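Side-chain contacts in D-threo-3-hydroxyaspartate dehydratase (Delftia, PDB 3WQC), which catalyses the deamination of D-threo-3-hydroxyaspartate to oxaloacetate and ammonia, using pyridoxal 5'-phosphate and a divalent metal ion: residues P103-L108 and L115-D120; A22-L27 and R354-P359; V46-H51 and G246-F251; E211-R214 and P219-V222. One frame throughout, in Å; residues are numbered along the deposited sequence.

Contact 1: P103-L108 and L115-D120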
loop_
_atom_site.group_PDB
_atom_site.type_symbol
_atom_site.label_atom_id
_atom_site.label_comp_id
_atom_site.label_asym_id
_atom_site.label_seq_id
_atom_site.Cartn_x
_atom_site.Cartn_y
_atom_site.Cartn_z
ATOM N N PRO B 103 -0.753 -3.789 -28.052
ATOM C CA PRO B 103 -2.077 -4.363 -28.452
ATOM C C PRO B 103 -3.177 -3.813 -27.585
ATOM O O PRO B 103 -4.252 -3.501 -28.107
ATOM C CB PRO B 103 -1.866 -5.889 -28.263
ATOM C CG PRO B 103 -0.308 -6.095 -28.591
ATOM C CD PRO B 103 0.290 -4.837 -27.868
ATOM N N GLN B 104 -2.970 -3.655 -26.273
ATOM C CA GLN B 104 -4.065 -3.097 -25.441
ATOM C C GLN B 104 -4.358 -1.657 -25.802
ATOM O O GLN B 104 -5.507 -1.249 -25.881
ATOM C CB GLN B 104 -3.662 -3.175 -23.962
ATOM C CG GLN B 104 -4.936 -2.845 -23.212
ATOM C CD GLN B 104 -4.808 -2.827 -21.716
ATOM O OE1 GLN B 104 -5.841 -2.531 -20.953
ATOM N NE2 GLN B 104 -3.584 -3.160 -21.233
ATOM N N ALA B 105 -3.294 -0.841 -26.087
ATOM C CA ALA B 105 -3.551 0.561 -26.462
ATOM C C ALA B 105 -4.291 0.569 -27.825
ATOM O O ALA B 105 -5.189 1.424 -27.955
ATOM C CB ALA B 105 -2.205 1.265 -26.594
ATOM N N LEU B 106 -3.901 -0.304 -28.746
ATOM C CA LEU B 106 -4.592 -0.399 -30.075
ATOM C C LEU B 106 -6.069 -0.713 -29.843
ATOM O O LEU B 106 -6.963 -0.064 -30.472
ATOM C CB LEU B 106 -3.882 -1.448 -30.932
ATOM C CG LEU B 106 -4.563 -1.684 -32.293
ATOM C CD1 LEU B 106 -4.543 -0.424 -33.150
ATOM C CD2 LEU B 106 -3.948 -2.911 -32.959
ATOM N N GLN B 107 -6.341 -1.713 -29.008
ATOM C CA GLN B 107 -7.750 -2.100 -28.827
ATOM C C GLN B 107 -8.579 -0.959 -28.258
ATOM O O GLN B 107 -9.729 -0.751 -28.687
ATOM C CB GLN B 107 -7.785 -3.299 -27.879
ATOM C CG GLN B 107 -7.136 -4.529 -28.509
ATOM C CD GLN B 107 -6.524 -5.508 -27.489
ATOM O OE1 GLN B 107 -6.747 -5.383 -26.273
ATOM N NE2 GLN B 107 -5.751 -6.505 -27.993
ATOM N N LEU B 108 -8.042 -0.228 -27.254
ATOM C CA LEU B 108 -8.751 0.913 -26.665
ATOM C C LEU B 108 -9.062 1.940 -27.791
ATOM O O LEU B 108 -10.169 2.479 -27.856
ATOM C CB LEU B 108 -7.929 1.546 -25.562
ATOM C CG LEU B 108 -8.159 0.857 -24.230
ATOM C CD1 LEU B 108 -6.976 1.215 -23.336
ATOM C CD2 LEU B 108 -9.468 1.349 -23.547
ATOM N N LEU B 115 -6.903 7.758 -26.992
ATOM C CA LEU B 115 -5.853 7.454 -26.013
ATOM C C LEU B 115 -4.507 7.960 -26.571
ATOM O O LEU B 115 -4.128 7.583 -27.698
ATOM C CB LEU B 115 -5.790 5.898 -25.860
ATOM C CG LEU B 115 -4.630 5.434 -24.956
ATOM C CD1 LEU B 115 -4.839 5.914 -23.482
ATOM C CD2 LEU B 115 -4.581 3.912 -25.087
ATOM N N LYS B 116 -3.803 8.737 -25.779
ATOM C CA LYS B 116 -2.464 9.277 -26.146
ATOM C C LYS B 116 -1.415 8.541 -25.351
ATOM O O LYS B 116 -1.610 8.237 -24.141
ATOM C CB LYS B 116 -2.368 10.778 -25.792
ATOM C CG LYS B 116 -3.079 11.695 -26.766
ATOM C CD LYS B 116 -4.455 11.685 -26.875
ATOM C CE LYS B 116 -5.077 12.412 -25.672
ATOM N NZ LYS B 116 -6.453 12.678 -26.332
ATOM N N LEU B 117 -0.297 8.222 -25.988
ATOM C CA LEU B 117 0.845 7.516 -25.360
ATOM C C LEU B 117 2.032 8.481 -25.280
ATOM O O LEU B 117 2.031 9.508 -26.010
ATOM C CB LEU B 117 1.253 6.285 -26.232
ATOM C CG LEU B 117 0.083 5.370 -26.570
ATOM C CD1 LEU B 117 0.574 4.212 -27.457
ATOM C CD2 LEU B 117 -0.513 4.776 -25.222
ATOM N N ILE B 118 3.044 8.145 -24.484
ATOM C CA ILE B 118 4.217 9.005 -24.367
ATOM C C ILE B 118 5.452 8.149 -24.535
ATOM O O ILE B 118 5.493 6.957 -24.172
ATOM C CB ILE B 118 4.237 9.807 -23.032
ATOM C CG1 ILE B 118 4.607 8.946 -21.825
ATOM C CG2 ILE B 118 2.890 10.548 -22.839
ATOM C CD1 ILE B 118 4.812 9.801 -20.553
ATOM N N VAL B 119 6.520 8.766 -25.062
ATOM C CA VAL B 119 7.834 8.101 -25.187
ATOM C C VAL B 119 8.923 9.118 -24.845
ATOM O O VAL B 119 8.718 10.342 -24.948
ATOM C CB VAL B 119 8.127 7.489 -26.599
ATOM C CG1 VAL B 119 7.063 6.445 -26.930
ATOM C CG2 VAL B 119 8.211 8.551 -27.680
ATOM N N ASP B 120 10.135 8.599 -24.649
ATOM C CA ASP B 120 11.340 9.440 -24.461
ATOM C C ASP B 120 12.583 8.832 -25.098
ATOM O O ASP B 120 13.711 9.252 -24.740
ATOM C CB ASP B 120 11.585 9.802 -23.000
ATOM C CG ASP B 120 11.991 8.646 -22.160
ATOM O OD1 ASP B 120 12.092 7.496 -22.639
ATOM O OD2 ASP B 120 12.268 8.865 -20.933
#
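Leu115, the first residue of the strand segment, makes most of the contact with helix segment 103-108, and it does so through a single methyl group. Its CD2 lies 3.8 Å from Ala105 CA and 3.9 Å from Ala105 CB, pressed against the helix backbone itself as well as the small side chain. The same CD2 stands 4.0 Å from Leu108 CD1, one helical turn further on, so it is held between two residues on one flank of the helix. With CG opposite the backbone N (chi1 174°), this branch is carried out toward the helix, where the Leu108 and Leu115 side chains cross obliquely. On helix 77-85, Leu77 touches Leu115 and Ala80 touches Leu108. Lys116, next along, turns to the other side of the strand, where NZ forms salt bridges to Asp90 and Asp114. Leu117 returns to the helix side and straddles Ala105 CB, its CD1 and CD2 each 4.1 Å from that atom; Met97 packs on both Ala105 and Leu117. Past this point the strand draws away, and Val119 packs on helix 122-135 instead. The segment axes approach to 9.2 Å at 153°, nearly antiparallel, as expected for the return leg of the beta-alpha-beta unit formed by strand 90-93, helix 102-110 and strand 114-119. No hydrogen bond spans the two segments. Cohesion therefore rests on the fit of buried methyl groups; the small alanine probably lets helix and strand come close, and the charged residue of the strand is kept on the opposite side.

Contact 2: A22-L27 and R354-P359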
loop_
_atom_site.group_PDB
_atom_site.type_symbol
_atom_site.label_atom_id
_atom_site.label_comp_id
_atom_site.label_asym_id
_atom_site.label_seq_id
_atom_site.Cartn_x
_atom_site.Cartn_y
_atom_site.Cartn_z
ATOM N N ALA B 22 -11.797 2.987 7.431
ATOM C CA ALA B 22 -12.511 3.366 6.196
ATOM C C ALA B 22 -11.865 4.630 5.678
ATOM O O ALA B 22 -11.407 5.508 6.466
ATOM C CB ALA B 22 -13.989 3.643 6.504
ATOM N N ALA B 23 -11.814 4.780 4.346
ATOM C CA ALA B 23 -11.231 6.001 3.731
ATOM C C ALA B 23 -12.397 6.971 3.444
ATOM O O ALA B 23 -13.271 6.682 2.580
ATOM C CB ALA B 23 -10.500 5.562 2.458
ATOM N N VAL B 24 -12.409 8.107 4.127
ATOM C CA VAL B 24 -13.562 8.982 4.100
ATOM C C VAL B 24 -13.174 10.214 3.256
ATOM O O VAL B 24 -12.135 10.874 3.552
ATOM C CB VAL B 24 -13.886 9.426 5.548
ATOM C CG1 VAL B 24 -14.999 10.493 5.499
ATOM C CG2 VAL B 24 -14.339 8.161 6.345
ATOM N N ILE B 25 -14.015 10.525 2.244
ATOM C CA ILE B 25 -13.805 11.789 1.522
ATOM C C ILE B 25 -14.844 12.813 2.055
ATOM O O ILE B 25 -16.052 12.578 1.956
ATOM C CB ILE B 25 -14.085 11.624 -0.005
ATOM C CG1 ILE B 25 -13.124 10.624 -0.654
ATOM C CG2 ILE B 25 -13.948 13.016 -0.703
ATOM C CD1 ILE B 25 -13.600 10.268 -2.085
ATOM N N ASP B 26 -14.330 13.942 2.584
ATOM C CA ASP B 26 -15.214 15.042 3.005
ATOM C C ASP B 26 -15.598 15.780 1.681
ATOM O O ASP B 26 -14.734 16.436 1.057
ATOM C CB ASP B 26 -14.444 15.960 3.965
ATOM C CG ASP B 26 -15.244 17.236 4.371
ATOM O OD1 ASP B 26 -15.924 17.912 3.600
ATOM O OD2 ASP B 26 -15.190 17.555 5.517
ATOM N N LEU B 27 -16.805 15.541 1.173
ATOM C CA LEU B 27 -17.189 16.071 -0.149
ATOM C C LEU B 27 -17.113 17.575 -0.222
ATOM O O LEU B 27 -16.751 18.107 -1.290
ATOM C CB LEU B 27 -18.574 15.594 -0.600
ATOM C CG LEU B 27 -18.596 14.058 -0.858
ATOM C CD1 LEU B 27 -20.042 13.627 -1.036
ATOM C CD2 LEU B 27 -17.750 13.771 -2.156
ATOM N N ARG B 354 -13.893 6.659 18.078
ATOM C CA ARG B 354 -13.584 6.799 16.624
ATOM C C ARG B 354 -12.817 8.077 16.380
ATOM O O ARG B 354 -13.175 9.178 16.918
ATOM C CB ARG B 354 -14.860 6.824 15.806
ATOM C CG ARG B 354 -15.492 5.471 15.805
ATOM C CD ARG B 354 -16.749 5.401 15.022
ATOM N NE ARG B 354 -16.995 3.947 15.024
ATOM C CZ ARG B 354 -17.345 3.206 13.982
ATOM N NH1 ARG B 354 -17.695 3.781 12.858
ATOM N NH2 ARG B 354 -17.431 1.883 14.139
ATOM N N LEU B 355 -11.787 7.983 15.545
ATOM C CA LEU B 355 -10.881 9.121 15.230
ATOM C C LEU B 355 -10.749 9.159 13.707
ATOM O O LEU B 355 -11.151 8.221 13.021
ATOM C CB LEU B 355 -9.506 8.846 15.806
ATOM C CG LEU B 355 -9.424 8.779 17.302
ATOM C CD1 LEU B 355 -8.062 8.290 17.726
ATOM C CD2 LEU B 355 -9.807 10.144 17.919
ATOM N N ARG B 356 -10.208 10.231 13.154
ATOM C CA ARG B 356 -9.945 10.288 11.717
ATOM C C ARG B 356 -8.455 10.630 11.563
ATOM O O ARG B 356 -7.960 11.527 12.217
ATOM C CB ARG B 356 -10.880 11.340 11.054
ATOM C CG ARG B 356 -12.289 10.739 11.006
ATOM C CD ARG B 356 -13.323 11.806 10.729
ATOM N NE ARG B 356 -13.291 12.341 9.364
ATOM C CZ ARG B 356 -14.166 13.263 8.946
ATOM N NH1 ARG B 356 -14.084 13.696 7.686
ATOM N NH2 ARG B 356 -15.082 13.791 9.792
ATOM N N ILE B 357 -7.776 9.970 10.660
ATOM C CA ILE B 357 -6.327 10.190 10.540
ATOM C C ILE B 357 -6.021 10.813 9.186
ATOM O O ILE B 357 -6.469 10.293 8.126
ATOM C CB ILE B 357 -5.528 8.864 10.649
ATOM C CG1 ILE B 357 -6.002 7.924 11.821
ATOM C CG2 ILE B 357 -4.038 9.077 10.565
ATOM C CD1 ILE B 357 -5.821 8.624 13.161
ATOM N N LEU B 358 -5.375 11.982 9.177
ATOM C CA LEU B 358 -4.999 12.567 7.884
ATOM C C LEU B 358 -3.737 11.869 7.378
ATOM O O LEU B 358 -2.775 11.691 8.133
ATOM C CB LEU B 358 -4.680 14.101 8.006
ATOM C CG LEU B 358 -5.852 14.952 8.578
ATOM C CD1 LEU B 358 -5.354 16.422 8.715
ATOM C CD2 LEU B 358 -7.075 14.769 7.682
ATOM N N PRO B 359 -3.701 11.561 6.061
ATOM C CA PRO B 359 -2.609 10.765 5.520
ATOM C C PRO B 359 -1.357 11.592 5.152
ATOM O O PRO B 359 -1.489 12.800 4.797
ATOM C CB PRO B 359 -3.203 10.249 4.201
ATOM C CG PRO B 359 -4.170 11.336 3.785
ATOM C CD PRO B 359 -4.786 11.812 5.103
HETATM O O HOH W 1 -12.265 13.041 5.476
HETATM O O HOH W 2 -15.707 16.043 7.641
#
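Arg356 NH1 is gripped by two waters, each accepting a hydrogen bond from it, and both waters lie in the guanidinium plane at its edge. Water 1 is 2.9 Å from Arg356 NH1 and donates a hydrogen bond to Val24 O, also at 2.9 Å. Water 2, again 2.9 Å from Arg356 NH1, donates to Asp26 OD2 over 2.7 Å. Two water bridges thus join the arginine to one strand, one ending on a backbone carbonyl and the other on a carboxylate. Direct contact is looser: Arg356 NH1 and Asp26 OD2 are 4.6 Å apart, beyond a salt bridge, and Val24 CG1 sits 4.0 Å from Arg356 NH1, approaching the group obliquely. The Val24 and Arg356 side chains cross at about a right angle. A bend at chi3 (71°) brings the guanidinium round toward strand 22-26, and other partners fix its orientation: NE bonds Ser269 OG and NH2 bonds Leu314 O. Asp26 has a second duty, since as N-cap of helix 27-44 its OD1 takes the backbone N-H of Arg29. The strands themselves are not neighbours. Both pair antiparallel with strand 268-278, and the nearest CA atoms, of Val24 and Arg356, are 8.5 Å apart. The arginine therefore reaches over the strand between them, in a mixed sheet that unites a strand near the N-terminus with the C-terminal part of the chain. Chemically, the buried cation is served by neutral oxygens and by waters, while the nearby carboxylate probably offsets its charge through solvent-mediated contact rather than direct ion pairing.

Contact 3: V46-H51 and G246-F251. With PLP (pyridoxal-5'-phosphate), chain J.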
loop_
_atom_site.group_PDB
_atom_site.type_symbol
_atom_site.label_atom_id
_atom_site.label_comp_id
_atom_site.label_asym_id
_atom_site.label_seq_id
_atom_site.Cartn_x
_atom_site.Cartn_y
_atom_site.Cartn_z
ATOM N N VAL B 46 -5.394 28.052 -19.380
ATOM C CA VAL B 46 -4.973 26.751 -19.813
ATOM C C VAL B 46 -6.052 25.706 -19.480
ATOM O O VAL B 46 -6.868 25.916 -18.492
ATOM C CB VAL B 46 -3.588 26.336 -19.232
ATOM C CG1 VAL B 46 -2.575 27.383 -19.649
ATOM C CG2 VAL B 46 -3.610 26.231 -17.685
ATOM N N ARG B 47 -6.033 24.560 -20.150
ATOM C CA ARG B 47 -6.919 23.435 -19.827
ATOM C C ARG B 47 -6.342 22.764 -18.555
ATOM O O ARG B 47 -5.108 22.824 -18.270
ATOM C CB ARG B 47 -6.939 22.425 -20.934
ATOM C CG ARG B 47 -7.610 23.041 -22.141
ATOM C CD ARG B 47 -8.030 21.940 -23.038
ATOM N NE ARG B 47 -6.963 21.425 -23.846
ATOM C CZ ARG B 47 -6.640 21.958 -25.046
ATOM N NH1 ARG B 47 -7.274 23.035 -25.452
ATOM N NH2 ARG B 47 -5.661 21.464 -25.825
ATOM N N LEU B 48 -7.246 22.124 -17.799
ATOM C CA LEU B 48 -6.794 21.251 -16.664
ATOM C C LEU B 48 -7.148 19.856 -17.061
ATOM O O LEU B 48 -8.298 19.524 -17.396
ATOM C CB LEU B 48 -7.636 21.591 -15.375
ATOM C CG LEU B 48 -7.310 20.710 -14.189
ATOM C CD1 LEU B 48 -5.864 20.794 -13.721
ATOM C CD2 LEU B 48 -8.219 21.035 -13.003
ATOM N N ARG B 49 -6.099 18.987 -17.082
ATOM C CA ARG B 49 -6.282 17.534 -17.424
ATOM C C ARG B 49 -5.898 16.810 -16.116
ATOM O O ARG B 49 -4.709 16.456 -15.861
ATOM C CB ARG B 49 -5.303 17.106 -18.529
ATOM C CG ARG B 49 -5.545 15.633 -18.910
ATOM C CD ARG B 49 -4.389 15.069 -19.794
ATOM N NE ARG B 49 -4.496 15.604 -21.155
ATOM C CZ ARG B 49 -5.335 15.167 -22.086
ATOM N NH1 ARG B 49 -6.106 14.073 -21.837
ATOM N NH2 ARG B 49 -5.401 15.799 -23.290
ATOM N N PRO B 50 -6.890 16.566 -15.230
ATOM C CA PRO B 50 -6.582 16.003 -13.894
ATOM C C PRO B 50 -5.969 14.620 -14.054
ATOM O O PRO B 50 -6.354 13.805 -14.933
ATOM C CB PRO B 50 -7.975 15.907 -13.208
ATOM C CG PRO B 50 -9.014 16.026 -14.309
ATOM C CD PRO B 50 -8.316 16.845 -15.448
ATOM N N HIS B 51 -5.074 14.352 -13.135
ATOM C CA HIS B 51 -4.468 12.987 -13.052
ATOM C C HIS B 51 -5.266 12.151 -12.084
ATOM O O HIS B 51 -5.284 12.446 -10.885
ATOM C CB HIS B 51 -2.979 13.106 -12.611
ATOM C CG HIS B 51 -2.224 11.922 -13.113
ATOM N ND1 HIS B 51 -2.711 10.615 -12.961
ATOM C CD2 HIS B 51 -1.013 11.823 -13.833
ATOM C CE1 HIS B 51 -1.889 9.770 -13.606
ATOM N NE2 HIS B 51 -0.822 10.505 -14.088
ATOM N N GLY B 246 -3.047 16.111 -9.868
ATOM C CA GLY B 246 -3.932 15.011 -9.357
ATOM C C GLY B 246 -4.140 15.085 -7.854
ATOM O O GLY B 246 -5.300 14.943 -7.419
ATOM N N VAL B 247 -3.083 15.179 -7.043
ATOM C CA VAL B 247 -3.257 14.963 -5.577
ATOM C C VAL B 247 -4.095 16.097 -5.020
ATOM O O VAL B 247 -4.725 15.897 -3.965
ATOM C CB VAL B 247 -1.921 14.821 -4.832
ATOM C CG1 VAL B 247 -1.108 16.151 -4.793
ATOM C CG2 VAL B 247 -2.164 14.207 -3.449
ATOM N N TYR B 248 -4.115 17.265 -5.659
ATOM C CA TYR B 248 -4.896 18.418 -5.155
ATOM C C TYR B 248 -6.351 18.064 -4.859
ATOM O O TYR B 248 -7.000 18.794 -4.088
ATOM C CB TYR B 248 -4.839 19.582 -6.198
ATOM C CG TYR B 248 -5.845 19.335 -7.306
ATOM C CD1 TYR B 248 -5.564 18.509 -8.414
ATOM C CD2 TYR B 248 -7.146 19.925 -7.263
ATOM C CE1 TYR B 248 -6.508 18.231 -9.388
ATOM C CE2 TYR B 248 -8.089 19.616 -8.204
ATOM C CZ TYR B 248 -7.787 18.845 -9.299
ATOM O OH TYR B 248 -8.720 18.576 -10.268
ATOM N N VAL B 249 -6.944 17.092 -5.523
ATOM C CA VAL B 249 -8.343 16.809 -5.344
ATOM C C VAL B 249 -8.630 16.547 -3.860
ATOM O O VAL B 249 -9.723 16.981 -3.336
ATOM C CB VAL B 249 -8.848 15.677 -6.311
ATOM C CG1 VAL B 249 -8.260 14.278 -5.968
ATOM C CG2 VAL B 249 -10.389 15.587 -6.341
ATOM N N PHE B 250 -7.679 15.865 -3.197
ATOM C CA PHE B 250 -7.801 15.642 -1.747
ATOM C C PHE B 250 -6.839 16.413 -0.893
ATOM O O PHE B 250 -7.130 16.691 0.300
ATOM C CB PHE B 250 -7.628 14.119 -1.405
ATOM C CG PHE B 250 -8.607 13.222 -2.155
ATOM C CD1 PHE B 250 -9.975 13.607 -2.402
ATOM C CD2 PHE B 250 -8.188 11.948 -2.547
ATOM C CE1 PHE B 250 -10.874 12.727 -3.059
ATOM C CE2 PHE B 250 -9.095 11.071 -3.166
ATOM C CZ PHE B 250 -10.409 11.461 -3.451
ATOM N N PHE B 251 -5.629 16.695 -1.399
ATOM C CA PHE B 251 -4.502 17.121 -0.615
ATOM C C PHE B 251 -4.106 16.091 0.462
ATOM O O PHE B 251 -4.754 15.026 0.557
ATOM C CB PHE B 251 -4.661 18.571 0.004
ATOM C CG PHE B 251 -4.646 19.655 -1.047
ATOM C CD1 PHE B 251 -3.471 19.863 -1.803
ATOM C CD2 PHE B 251 -5.751 20.487 -1.237
ATOM C CE1 PHE B 251 -3.387 20.951 -2.706
ATOM C CE2 PHE B 251 -5.684 21.558 -2.173
ATOM C CZ PHE B 251 -4.491 21.774 -2.876
HETATM N N1 PLP J . 1.860 14.202 -14.339
HETATM C C2 PLP J . 2.465 13.003 -14.218
HETATM C C2A PLP J . 3.252 12.415 -15.367
HETATM C C3 PLP J . 2.334 12.281 -12.975
HETATM O O3 PLP J . 2.908 11.093 -12.867
HETATM C C4 PLP J . 1.581 12.897 -11.913
HETATM C C4A PLP J . 1.413 12.174 -10.695
HETATM C C5 PLP J . 0.976 14.169 -12.136
HETATM C C6 PLP J . 1.207 14.823 -13.354
HETATM C C5A PLP J . 0.182 14.857 -11.052
HETATM O O4P PLP J . 1.118 15.256 -9.947
HETATM P P PLP J . 0.455 15.631 -8.538
HETATM O O1P PLP J . -0.636 16.567 -8.904
HETATM O O2P PLP J . 1.569 16.301 -7.814
HETATM O O3P PLP J . -0.093 14.415 -7.910
HETATM O O HOH W 3 -7.050 13.754 -9.175
#
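His51 and Gly246 meet around the cofactor: His51 CD2 lies 3.4 Å from PLP C4, while Gly246 N donates a nearly straight bond (172°) of 2.6 Å to phosphate O1P. Val247 N adds a more bent bond (142°) to PLP O3P at 3.2 Å. The imidazole approaches the pyridine obliquely, its CG turned away from the backbone N (chi1 -154°), and ND1 is hydrogen-bonded to Lys53 N. Replacing His51 by an alanine removes the ring, and is likely to leave the Lys53 amide without its mate and a gap beside the PLP ring. Between the segments, His51 O stands 3.3 Å from Gly246 CA; the absence of a side chain on Gly246 is consistent with this close approach. The site belongs to the alanine racemase-like, TIM-type barrel domain, where residues after strand 242-243 offer backbone N-H groups to the phosphate and run straight into the 3-10 turn 247-249. Thr228 OG1 bonds both the cofactor and Tyr248 N, tying that turn to the site. Farther out, the hydroxyl end of Tyr248 reaches the first segment: Tyr248 OH is 3.7 Å from Leu48 CD2 and 4.0 Å from Pro50 CB.

Contact 4: E211-R214 and P219-V222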
loop_
_atom_site.group_PDB
_atom_site.type_symbol
_atom_site.label_atom_id
_atom_site.label_comp_id
_atom_site.label_asym_id
_atom_site.label_seq_id
_atom_site.Cartn_x
_atom_site.Cartn_y
_atom_site.Cartn_z
ATOM N N GLU B 211 9.264 24.284 -28.934
ATOM C CA GLU B 211 9.764 25.243 -29.955
ATOM C C GLU B 211 10.873 24.643 -30.825
ATOM O O GLU B 211 11.007 24.970 -32.024
ATOM C CB GLU B 211 10.238 26.524 -29.306
ATOM C CG GLU B 211 9.036 27.282 -28.794
ATOM C CD GLU B 211 9.413 28.520 -27.992
ATOM O OE1 GLU B 211 8.520 29.345 -27.622
ATOM O OE2 GLU B 211 10.612 28.739 -27.701
ATOM N N ALA B 212 11.688 23.761 -30.241
ATOM C CA ALA B 212 12.768 23.070 -31.024
ATOM C C ALA B 212 12.104 22.133 -32.059
ATOM O O ALA B 212 12.505 22.119 -33.228
ATOM C CB ALA B 212 13.703 22.315 -30.088
ATOM N N LEU B 213 11.102 21.330 -31.632
ATOM C CA LEU B 213 10.441 20.447 -32.593
ATOM C C LEU B 213 9.831 21.289 -33.747
ATOM O O LEU B 213 9.952 20.937 -34.915
ATOM C CB LEU B 213 9.324 19.666 -31.868
ATOM C CG LEU B 213 9.860 18.567 -30.926
ATOM C CD1 LEU B 213 8.647 18.169 -30.026
ATOM C CD2 LEU B 213 10.374 17.348 -31.725
ATOM N N ARG B 214 9.109 22.361 -33.363
ATOM C CA ARG B 214 8.412 23.151 -34.421
ATOM C C ARG B 214 9.449 23.868 -35.316
ATOM O O ARG B 214 9.229 24.003 -36.515
ATOM C CB ARG B 214 7.549 24.215 -33.720
ATOM C CG ARG B 214 6.371 23.535 -32.951
ATOM C CD ARG B 214 5.628 24.774 -32.213
ATOM N NE ARG B 214 4.719 24.380 -31.295
ATOM C CZ ARG B 214 4.556 24.896 -30.121
ATOM N NH1 ARG B 214 5.188 26.045 -29.678
ATOM N NH2 ARG B 214 3.709 24.292 -29.378
ATOM N N PRO B 219 5.181 18.844 -36.108
ATOM C CA PRO B 219 4.053 19.375 -35.325
ATOM C C PRO B 219 4.289 19.175 -33.846
ATOM O O PRO B 219 4.901 18.143 -33.407
ATOM C CB PRO B 219 2.884 18.485 -35.765
ATOM C CG PRO B 219 3.529 17.164 -36.215
ATOM C CD PRO B 219 4.944 17.517 -36.737
ATOM N N CYS B 220 3.783 20.079 -33.048
ATOM C CA CYS B 220 3.830 19.912 -31.564
ATOM C C CYS B 220 2.709 20.754 -30.980
ATOM O O CYS B 220 3.000 21.719 -30.296
ATOM C CB CYS B 220 5.227 20.250 -31.004
ATOM S SG CYS B 220 5.327 19.724 -29.259
ATOM N N PRO B 221 1.411 20.336 -31.210
ATOM C CA PRO B 221 0.365 21.322 -30.838
ATOM C C PRO B 221 0.130 21.423 -29.320
ATOM O O PRO B 221 -0.406 22.447 -28.867
ATOM C CB PRO B 221 -0.842 20.831 -31.608
ATOM C CG PRO B 221 -0.545 19.394 -31.922
ATOM C CD PRO B 221 0.930 19.263 -32.108
ATOM N N VAL B 222 0.365 20.347 -28.567
ATOM C CA VAL B 222 0.095 20.401 -27.130
ATOM C C VAL B 222 1.400 20.567 -26.366
ATOM O O VAL B 222 2.448 19.938 -26.657
ATOM C CB VAL B 222 -0.585 19.086 -26.635
ATOM C CG1 VAL B 222 -0.558 19.006 -25.075
ATOM C CG2 VAL B 222 -1.969 18.987 -27.253
#
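The Arg214 guanidinium presents one edge to Cys220 O, which lies close to the plane of the group. Two N-H groups on that edge converge on the oxygen, unequally. Arg214 NH2 donates the sound bond, 2.8 Å to Cys220 O with an N-H...O angle of 158°. Arg214 NE gives only a weak one, at 3.3 Å from the same Cys220 O. The stronger donor stands almost in line with the carbonyl, the C=O...N angle at Cys220 being 165°, so the oxygen is approached head-on. The sound bond, with the weak one beside it, probably limits how the guanidinium can turn about its long chain, which is extended from CG to NE and runs from the helix across to the 219-222 segment. Lower down the same side chain, Arg214 CG rests 4.0 Å from Cys220 CB, so the polar grip has an aliphatic foot. Leu213 supplies the apolar half of the contact: its CD1 is 3.7 Å from Cys220 SG and 4.1 Å from Cys220 CB. The thiol comes to this methyl because SG is placed opposite the backbone N (chi1 -169°). Val179 of strand 175-180 touches both Leu213 and Cys220, closing the buried side, whereas Arg214 is exposed. The backbones are nearest at Arg214 and Pro219, and Val222 then begins a strand bonded to strand 175-180 through Gly177 and Val179. Such a tight return, in which the last turn of helix 192-215 packs on the lead-in to the parallel strand 222-225, is the helix-to-strand step of a beta-alpha-beta unit in a TIM-type barrel.

Contacts 1 and 4 are both helix-to-strand returns of the barrel, with centres about 20 Å apart, yet they differ in chemistry: contact 1 is buried and wholly apolar, whereas contact 4 adds an exposed arginine gripping a carbonyl. Contact 3, nearest the centre of the chain, combines backbone groups held to the cofactor phosphate with buried side chains, His51 against the ring and Tyr248 against Leu48 and Pro50. Contact 2 lies in the other sheet, across the chain's centre from contacts 1 and 4, and relies on water bridges. Asp90 ties contact 1 to contact 3, pairing with both Lys116 and Arg49. Ile25 packing on Phe250 joins contacts 2 and 3, and so the mixed sheet to the cofactor-binding barrel.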